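PDB 2QCV: putative 5-dehydro-2-deoxygluconokinase from Bacillus halodurans C-125, which probably phosphorylates 5-dehydro-2-deoxy-D-gluconate with ATP, giving the 6-phosphate in the breakdown of myo-inositol. Local coordinates for residues Pro186-Ala197 with Phe210-Glu218. Sequence-based numbering, arbitrary orientation.
Sequences PEETAVYYSLVA and FDVLENRTE
Ala-190 and Leu-213 bring the two backbones to a CA-CA distance of 4.4 Å, where the last turn of helix 207-213 meets helix 186-199. The small Ala-190 side chain is consistent with so close an approach: its CB lies 3.3 Å from Val-212 O and also touches CB of Asn-215. Further along, Leu-213 supplies the main apolar plug. Its CG is anti to the backbone N (chi1 -175°), which lays the side chain along helix 186-199; CG meets Tyr-193 CB, and CD1 presses on Ala-197 CB at a tight 3.5 Å. Nearer the start of helix 186-199, CG1 of Val-212 touches Thr-189 CG2, and that same threonine methyl sits 3.6 Å above the plane of the Tyr-193 ring, over its centre. Ser-194 turns its hydroxyl back into its own helix, donating to Ala-190 O (OG to O 2.6 Å), which also accepts from Ser-194 N on the opposite face of the carbonyl plane.

One water links the two backbones, donating to both Pro-186 O and Val-212 O. Helix 207-213 ends in a Schellman motif, evidenced by Arg-216 N to Asp-211 O, Asn-215 N to Val-212 O and a positive phi of 58° at Asn-215. The Asn-215 amide lies across the Glu-187 side chain, carboxylate and amide planes 18° apart, and OD1 lies 3.5 Å from Glu-187 CG. The acid's OE2 forms a salt bridge with Lys-160 of the second subunit, so an alanine here would probably leave that lysine without this carboxylate and strip the Glu-187 CG packing from the Asn-215 amide.

Strand 202-206 separates the two helices in sequence and is parallel to its neighbours in the large sheet, a helix-strand-helix segment of the alpha/beta domain with a mostly parallel sheet, as in the ribokinase-like fold of PfkB kinases.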
loop_
_atom_site.group_PDB
_atom_site.type_symbol
_atom_site.label_atom_id
_atom_site.label_comp_id
_atom_site.label_asym_id
_atom_site.label_seq_id
_atom_site.Cartn_x
_atom_site.Cartn_y
_atom_site.Cartn_z
ATOM N N PRO A 186 -16.623 4.257 12.451
ATOM C CA PRO A 186 -16.997 4.176 13.862
ATOM C C PRO A 186 -17.361 2.778 14.346
ATOM O O PRO A 186 -17.156 2.495 15.506
ATOM C CB PRO A 186 -18.211 5.113 13.971
ATOM C CG PRO A 186 -18.095 6.024 12.807
ATOM C CD PRO A 186 -17.487 5.202 11.716
ATOM N N GLU A 187 -17.932 1.951 13.481
ATOM C CA GLU A 187 -18.249 0.566 13.861
ATOM C C GLU A 187 -16.969 -0.232 14.160
ATOM O O GLU A 187 -16.938 -1.050 15.070
ATOM C CB GLU A 187 -19.115 -0.137 12.811
ATOM C CG GLU A 187 -19.824 -1.297 13.446
ATOM C CD GLU A 187 -20.944 -1.844 12.648
ATOM O OE1 GLU A 187 -21.054 -1.537 11.444
ATOM O OE2 GLU A 187 -21.703 -2.627 13.234
ATOM N N GLU A 188 -15.907 0.010 13.387
ATOM C CA GLU A 188 -14.604 -0.579 13.670
ATOM C C GLU A 188 -14.099 -0.165 15.062
ATOM O O GLU A 188 -13.643 -0.996 15.852
ATOM C CB GLU A 188 -13.602 -0.137 12.602
ATOM C CG GLU A 188 -12.201 -0.583 12.797
ATOM C CD GLU A 188 -11.220 0.282 12.006
ATOM O OE1 GLU A 188 -11.579 1.418 11.623
ATOM O OE2 GLU A 188 -10.106 -0.177 11.785
ATOM N N THR A 189 -14.224 1.129 15.363
ATOM C CA THR A 189 -13.857 1.616 16.685
ATOM C C THR A 189 -14.679 0.882 17.754
ATOM O O THR A 189 -14.115 0.422 18.732
ATOM C CB THR A 189 -13.985 3.169 16.781
ATOM O OG1 THR A 189 -13.318 3.774 15.642
ATOM C CG2 THR A 189 -13.385 3.672 18.101
ATOM N N ALA A 190 -15.989 0.755 17.562
ATOM C CA ALA A 190 -16.866 0.073 18.537
ATOM C C ALA A 190 -16.421 -1.373 18.802
ATOM O O ALA A 190 -16.320 -1.812 19.948
ATOM C CB ALA A 190 -18.333 0.097 18.058
ATOM N N VAL A 191 -16.074 -2.076 17.743
ATOM C CA VAL A 191 -15.607 -3.443 17.868
ATOM C C VAL A 191 -14.434 -3.568 18.863
ATOM O O VAL A 191 -14.439 -4.424 19.744
ATOM C CB VAL A 191 -15.281 -4.025 16.474
ATOM C CG1 VAL A 191 -14.413 -5.329 16.593
ATOM C CG2 VAL A 191 -16.578 -4.267 15.718
ATOM N N TYR A 192 -13.409 -2.748 18.695
ATOM C CA TYR A 192 -12.201 -2.849 19.523
ATOM C C TYR A 192 -12.345 -2.179 20.890
ATOM O O TYR A 192 -11.898 -2.722 21.891
ATOM C CB TYR A 192 -11.010 -2.301 18.766
ATOM C CG TYR A 192 -10.661 -3.241 17.638
ATOM C CD1 TYR A 192 -10.100 -4.476 17.913
ATOM C CD2 TYR A 192 -10.955 -2.926 16.333
ATOM C CE1 TYR A 192 -9.832 -5.380 16.921
ATOM C CE2 TYR A 192 -10.677 -3.814 15.307
ATOM C CZ TYR A 192 -10.094 -5.048 15.617
ATOM O OH TYR A 192 -9.805 -5.956 14.637
ATOM N N TYR A 193 -13.001 -1.030 20.924
ATOM C CA TYR A 193 -13.300 -0.388 22.217
ATOM C C TYR A 193 -14.143 -1.274 23.113
ATOM O O TYR A 193 -13.869 -1.345 24.294
ATOM C CB TYR A 193 -14.009 0.956 22.027
ATOM C CG TYR A 193 -13.097 2.144 21.762
ATOM C CD1 TYR A 193 -11.833 1.991 21.178
ATOM C CD2 TYR A 193 -13.505 3.422 22.074
ATOM C CE1 TYR A 193 -11.013 3.088 20.950
ATOM C CE2 TYR A 193 -12.675 4.526 21.875
ATOM C CZ TYR A 193 -11.438 4.345 21.325
ATOM O OH TYR A 193 -10.614 5.423 21.134
ATOM N N SER A 194 -15.223 -1.872 22.605
ATOM C CA SER A 194 -16.066 -2.777 23.425
ATOM C C SER A 194 -15.255 -3.966 23.974
ATOM O O SER A 194 -15.281 -4.271 25.159
ATOM C CB SER A 194 -17.295 -3.240 22.637
ATOM O OG SER A 194 -16.939 -3.914 21.425
ATOM N N LEU A 195 -14.482 -4.586 23.102
ATOM C CA LEU A 195 -13.658 -5.769 23.438
ATOM C C LEU A 195 -12.667 -5.432 24.554
ATOM O O LEU A 195 -12.601 -6.132 25.573
ATOM C CB LEU A 195 -12.897 -6.208 22.176
ATOM C CG LEU A 195 -11.549 -6.965 22.255
ATOM C CD1 LEU A 195 -11.770 -8.252 22.978
ATOM C CD2 LEU A 195 -10.944 -7.215 20.865
ATOM N N VAL A 196 -11.962 -4.314 24.375
ATOM C CA VAL A 196 -10.955 -3.889 25.337
ATOM C C VAL A 196 -11.608 -3.431 26.657
ATOM O O VAL A 196 -11.178 -3.847 27.736
ATOM C CB VAL A 196 -10.008 -2.861 24.772
ATOM C CG1 VAL A 196 -9.075 -2.322 25.878
ATOM C CG2 VAL A 196 -9.180 -3.541 23.603
ATOM N N ALA A 197 -12.695 -2.649 26.581
ATOM C CA ALA A 197 -13.350 -2.210 27.823
ATOM C C ALA A 197 -13.828 -3.422 28.617
ATOM O O ALA A 197 -13.749 -3.442 29.853
ATOM C CB ALA A 197 -14.540 -1.249 27.527
ATOM N N PHE A 210 -17.990 6.858 25.108
ATOM C CA PHE A 210 -18.762 5.671 25.425
ATOM C C PHE A 210 -19.817 5.402 24.377
ATOM O O PHE A 210 -20.101 4.209 24.090
ATOM C CB PHE A 210 -19.379 5.724 26.829
ATOM C CG PHE A 210 -18.370 5.410 27.949
ATOM C CD1 PHE A 210 -18.096 4.105 28.295
ATOM C CD2 PHE A 210 -17.682 6.419 28.579
ATOM C CE1 PHE A 210 -17.181 3.820 29.316
ATOM C CE2 PHE A 210 -16.757 6.138 29.635
ATOM C CZ PHE A 210 -16.520 4.857 29.992
ATOM N N ASP A 211 -20.416 6.456 23.806
ATOM C CA ASP A 211 -21.350 6.258 22.692
ATOM C C ASP A 211 -20.644 5.510 21.550
ATOM O O ASP A 211 -21.196 4.570 21.021
ATOM C CB ASP A 211 -21.925 7.566 22.116
ATOM C CG ASP A 211 -22.669 8.379 23.120
ATOM O OD1 ASP A 211 -23.180 7.813 24.115
ATOM O OD2 ASP A 211 -22.787 9.608 22.896
ATOM N N VAL A 212 -19.421 5.916 21.219
ATOM C CA VAL A 212 -18.646 5.244 20.163
ATOM C C VAL A 212 -18.381 3.783 20.504
ATOM O O VAL A 212 -18.589 2.904 19.679
ATOM C CB VAL A 212 -17.371 6.043 19.852
ATOM C CG1 VAL A 212 -16.396 5.254 18.958
ATOM C CG2 VAL A 212 -17.807 7.376 19.177
ATOM N N LEU A 213 -17.923 3.538 21.719
ATOM C CA LEU A 213 -17.731 2.196 22.259
ATOM C C LEU A 213 -18.962 1.312 22.066
ATOM O O LEU A 213 -18.851 0.139 21.724
ATOM C CB LEU A 213 -17.372 2.307 23.736
ATOM C CG LEU A 213 -16.987 1.074 24.593
ATOM C CD1 LEU A 213 -16.059 1.363 25.792
ATOM C CD2 LEU A 213 -18.242 0.307 25.063
ATOM N N GLU A 214 -20.135 1.890 22.301
ATOM C CA GLU A 214 -21.368 1.139 22.252
ATOM C C GLU A 214 -21.953 1.072 20.862
ATOM O O GLU A 214 -23.087 0.595 20.690
ATOM C CB GLU A 214 -22.362 1.764 23.232
ATOM C CG GLU A 214 -21.915 1.633 24.693
ATOM C CD GLU A 214 -22.767 2.492 25.644
ATOM O OE1 GLU A 214 -23.941 2.735 25.345
ATOM O OE2 GLU A 214 -22.261 2.935 26.658
ATOM N N ASN A 215 -21.216 1.577 19.862
ATOM C CA ASN A 215 -21.707 1.652 18.476
ATOM C C ASN A 215 -22.997 2.462 18.325
ATOM O O ASN A 215 -23.880 2.065 17.556
ATOM C CB ASN A 215 -21.923 0.219 17.918
ATOM C CG ASN A 215 -22.006 0.165 16.398
ATOM O OD1 ASN A 215 -21.324 0.913 15.680
ATOM N ND2 ASN A 215 -22.849 -0.748 15.890
ATOM N N ARG A 216 -23.106 3.566 19.062
ATOM C CA ARG A 216 -24.282 4.431 19.011
ATOM C C ARG A 216 -23.921 5.710 18.289
ATOM O O ARG A 216 -22.747 6.165 18.318
ATOM C CB ARG A 216 -24.784 4.771 20.417
ATOM C CG ARG A 216 -24.504 3.710 21.444
ATOM C CD ARG A 216 -24.995 4.109 22.824
ATOM N NE ARG A 216 -26.441 4.103 22.874
ATOM C CZ ARG A 216 -27.207 3.095 23.284
ATOM N NH1 ARG A 216 -26.701 1.956 23.752
ATOM N NH2 ARG A 216 -28.514 3.257 23.250
ATOM N N THR A 217 -24.917 6.302 17.652
ATOM C CA THR A 217 -24.724 7.591 17.029
ATOM C C THR A 217 -25.507 8.664 17.772
ATOM O O THR A 217 -25.580 9.795 17.286
ATOM C CB THR A 217 -25.164 7.545 15.559
ATOM O OG1 THR A 217 -26.483 6.997 15.485
ATOM C CG2 THR A 217 -24.197 6.665 14.736
ATOM N N GLU A 218 -26.109 8.316 18.911
ATOM C CA GLU A 218 -26.848 9.268 19.736
ATOM C C GLU A 218 -26.403 9.043 21.158
ATOM O O GLU A 218 -25.979 7.938 21.488
ATOM C CB GLU A 218 -28.338 9.008 19.649
ATOM C CG GLU A 218 -28.906 9.174 18.251
ATOM C CD GLU A 218 -28.710 10.579 17.669
ATOM O OE1 GLU A 218 -28.397 11.555 18.413
ATOM O OE2 GLU A 218 -28.892 10.694 16.454
HETATM O O HOH W 1 -19.055 3.686 17.100
#